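PDB 5E7P: cell division control protein Cdc48 from Mycobacterium smegmatis, which probably binds and hydrolyses ATP as a member of the AAA ATPase family. Local coordinates for residues 520-525 with 624-629. Sequence-based numbering, arbitrary orientation.
Sequences RGVLLY and VVLGAT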
loop_
_atom_site.group_PDB
_atom_site.type_symbol
_atom_site.label_atom_id
_atom_site.label_comp_id
_atom_site.label_asym_id
_atom_site.label_seq_id
_atom_site.Cartn_x
_atom_site.Cartn_y
_atom_site.Cartn_z
ATOM N N ARG A 520 -19.887 -0.259 -18.851
ATOM C CA ARG A 520 -19.594 0.907 -19.669
ATOM C C ARG A 520 -18.492 1.748 -19.033
ATOM O O ARG A 520 -18.345 1.774 -17.809
ATOM C CB ARG A 520 -20.861 1.741 -19.870
ATOM C CG ARG A 520 -21.934 1.031 -20.686
ATOM C CD ARG A 520 -21.543 0.965 -22.155
ATOM N NE ARG A 520 -21.716 -0.364 -22.734
ATOM C CZ ARG A 520 -20.721 -1.221 -22.944
ATOM N NH1 ARG A 520 -19.478 -0.893 -22.622
ATOM N NH2 ARG A 520 -20.969 -2.409 -23.477
ATOM N N GLY A 521 -17.710 2.420 -19.873
ATOM C CA GLY A 521 -16.677 3.319 -19.396
ATOM C C GLY A 521 -17.285 4.475 -18.625
ATOM O O GLY A 521 -18.329 5.011 -19.004
ATOM N N VAL A 522 -16.631 4.859 -17.537
ATOM C CA VAL A 522 -17.152 5.897 -16.662
ATOM C C VAL A 522 -16.266 7.139 -16.649
ATOM O O VAL A 522 -15.052 7.046 -16.458
ATOM C CB VAL A 522 -17.295 5.374 -15.221
ATOM C CG1 VAL A 522 -17.766 6.486 -14.293
ATOM C CG2 VAL A 522 -18.254 4.189 -15.182
ATOM N N LEU A 523 -16.878 8.301 -16.862
ATOM C CA LEU A 523 -16.189 9.568 -16.651
ATOM C C LEU A 523 -16.705 10.245 -15.388
ATOM O O LEU A 523 -17.848 10.694 -15.330
ATOM C CB LEU A 523 -16.352 10.509 -17.843
ATOM C CG LEU A 523 -15.675 11.867 -17.610
ATOM C CD1 LEU A 523 -14.164 11.714 -17.543
ATOM C CD2 LEU A 523 -16.072 12.887 -18.664
ATOM N N LEU A 524 -15.849 10.308 -14.376
ATOM C CA LEU A 524 -16.199 10.910 -13.103
ATOM C C LEU A 524 -15.640 12.328 -13.061
ATOM O O LEU A 524 -14.439 12.529 -13.223
ATOM C CB LEU A 524 -15.610 10.074 -11.971
ATOM C CG LEU A 524 -16.192 10.228 -10.570
ATOM C CD1 LEU A 524 -17.663 9.881 -10.562
ATOM C CD2 LEU A 524 -15.445 9.327 -9.621
ATOM N N TYR A 525 -16.505 13.316 -12.860
ATOM C CA TYR A 525 -16.063 14.708 -12.883
ATOM C C TYR A 525 -16.796 15.587 -11.877
ATOM O O TYR A 525 -18.004 15.452 -11.671
ATOM C CB TYR A 525 -16.197 15.297 -14.293
ATOM C CG TYR A 525 -17.613 15.292 -14.825
ATOM C CD1 TYR A 525 -18.111 14.193 -15.515
ATOM C CD2 TYR A 525 -18.451 16.381 -14.633
ATOM C CE1 TYR A 525 -19.403 14.183 -15.998
ATOM C CE2 TYR A 525 -19.741 16.378 -15.112
ATOM C CZ TYR A 525 -20.214 15.277 -15.794
ATOM O OH TYR A 525 -21.502 15.270 -16.275
ATOM N N VAL A 624 -13.310 -2.877 -16.031
ATOM C CA VAL A 624 -13.975 -1.578 -16.074
ATOM C C VAL A 624 -12.934 -0.468 -16.147
ATOM O O VAL A 624 -11.912 -0.518 -15.462
ATOM C CB VAL A 624 -14.863 -1.346 -14.838
ATOM C CG1 VAL A 624 -15.619 -0.035 -14.965
ATOM C CG2 VAL A 624 -15.832 -2.488 -14.663
ATOM N N VAL A 625 -13.192 0.529 -16.989
ATOM C CA VAL A 625 -12.311 1.682 -17.088
ATOM C C VAL A 625 -13.018 2.941 -16.592
ATOM O O VAL A 625 -14.148 3.228 -16.982
ATOM C CB VAL A 625 -11.792 1.885 -18.532
ATOM C CG1 VAL A 625 -12.949 1.867 -19.533
ATOM C CG2 VAL A 625 -10.981 3.173 -18.638
ATOM N N LEU A 626 -12.349 3.681 -15.715
ATOM C CA LEU A 626 -12.915 4.904 -15.162
ATOM C C LEU A 626 -11.924 6.057 -15.267
ATOM O O LEU A 626 -10.786 5.954 -14.811
ATOM C CB LEU A 626 -13.322 4.685 -13.703
ATOM C CG LEU A 626 -14.016 5.827 -12.957
ATOM C CD1 LEU A 626 -15.038 5.262 -11.974
ATOM C CD2 LEU A 626 -13.008 6.716 -12.228
ATOM N N GLY A 627 -12.369 7.158 -15.864
ATOM C CA GLY A 627 -11.578 8.371 -15.915
ATOM C C GLY A 627 -12.125 9.433 -14.977
ATOM O O GLY A 627 -13.342 9.560 -14.810
ATOM N N ALA A 628 -11.225 10.197 -14.363
ATOM C CA ALA A 628 -11.615 11.280 -13.464
ATOM C C ALA A 628 -10.962 12.594 -13.870
ATOM O O ALA A 628 -9.818 12.614 -14.323
ATOM C CB ALA A 628 -11.269 10.934 -12.019
ATOM N N THR A 629 -11.693 13.691 -13.708
ATOM C CA THR A 629 -11.167 15.004 -14.061
ATOM C C THR A 629 -11.954 16.140 -13.411
ATOM O O THR A 629 -13.142 16.001 -13.131
ATOM C CB THR A 629 -11.174 15.212 -15.585
ATOM O OG1 THR A 629 -10.645 16.508 -15.895
ATOM C CG2 THR A 629 -12.592 15.094 -16.133
#
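Val522 and Leu626 are paired on neighbouring parallel strands, whose axes diverge by only 19°, and their side chains cross at a slant. In Leu626, CB lies 4.0 Å from Val522 O. CG, anti to the backbone N (chi1 -176°), stays near that same oxygen (3.8 Å) and also approaches Val522 CB. The branches then part: CD1 rests 3.8 Å from Val522 CG1, while CD2 approaches Leu524 CB at 4.3 Å. Valine suits the strand through its branched CB, and leucine has the length to span two neighbours. Leu497 of helix 491-506 packs on both Leu524 and Leu626 from this face.

The backbones join through four hydrogen bonds, two given and two accepted by each strand. Gly627 uses both its polar groups: its N donates to Val522 O (2.8 Å) and its O accepts from Leu524 N (2.7 Å). The bond from Thr629 N to Leu524 O is the most bent, 148° at the hydrogen. On the Leu523 face Gly627 adds no side chain, and Leu523 CD1 lies near Gly627 O (3.6 Å) and reaches on to Thr629 CG2 (4.0 Å). Threonine serves two needs here, its methyl meeting leucine while OG1 bonds to Arg631 N.

The pair belongs to the central parallel sheet of the second RecA-like ATPase core. Strand 521-525 runs into the P-loop that holds ADP through Gly529 to Thr533, with small Ala628 beside Lys532, and strand 623-629 leads to Asn630, also an ADP ligand and placed like the sensor 1 residue of AAA proteins. Backbone bonds set the register and apolar contacts add to it, an arrangement consistent with holding P-loop and Asn630 in fixed relation.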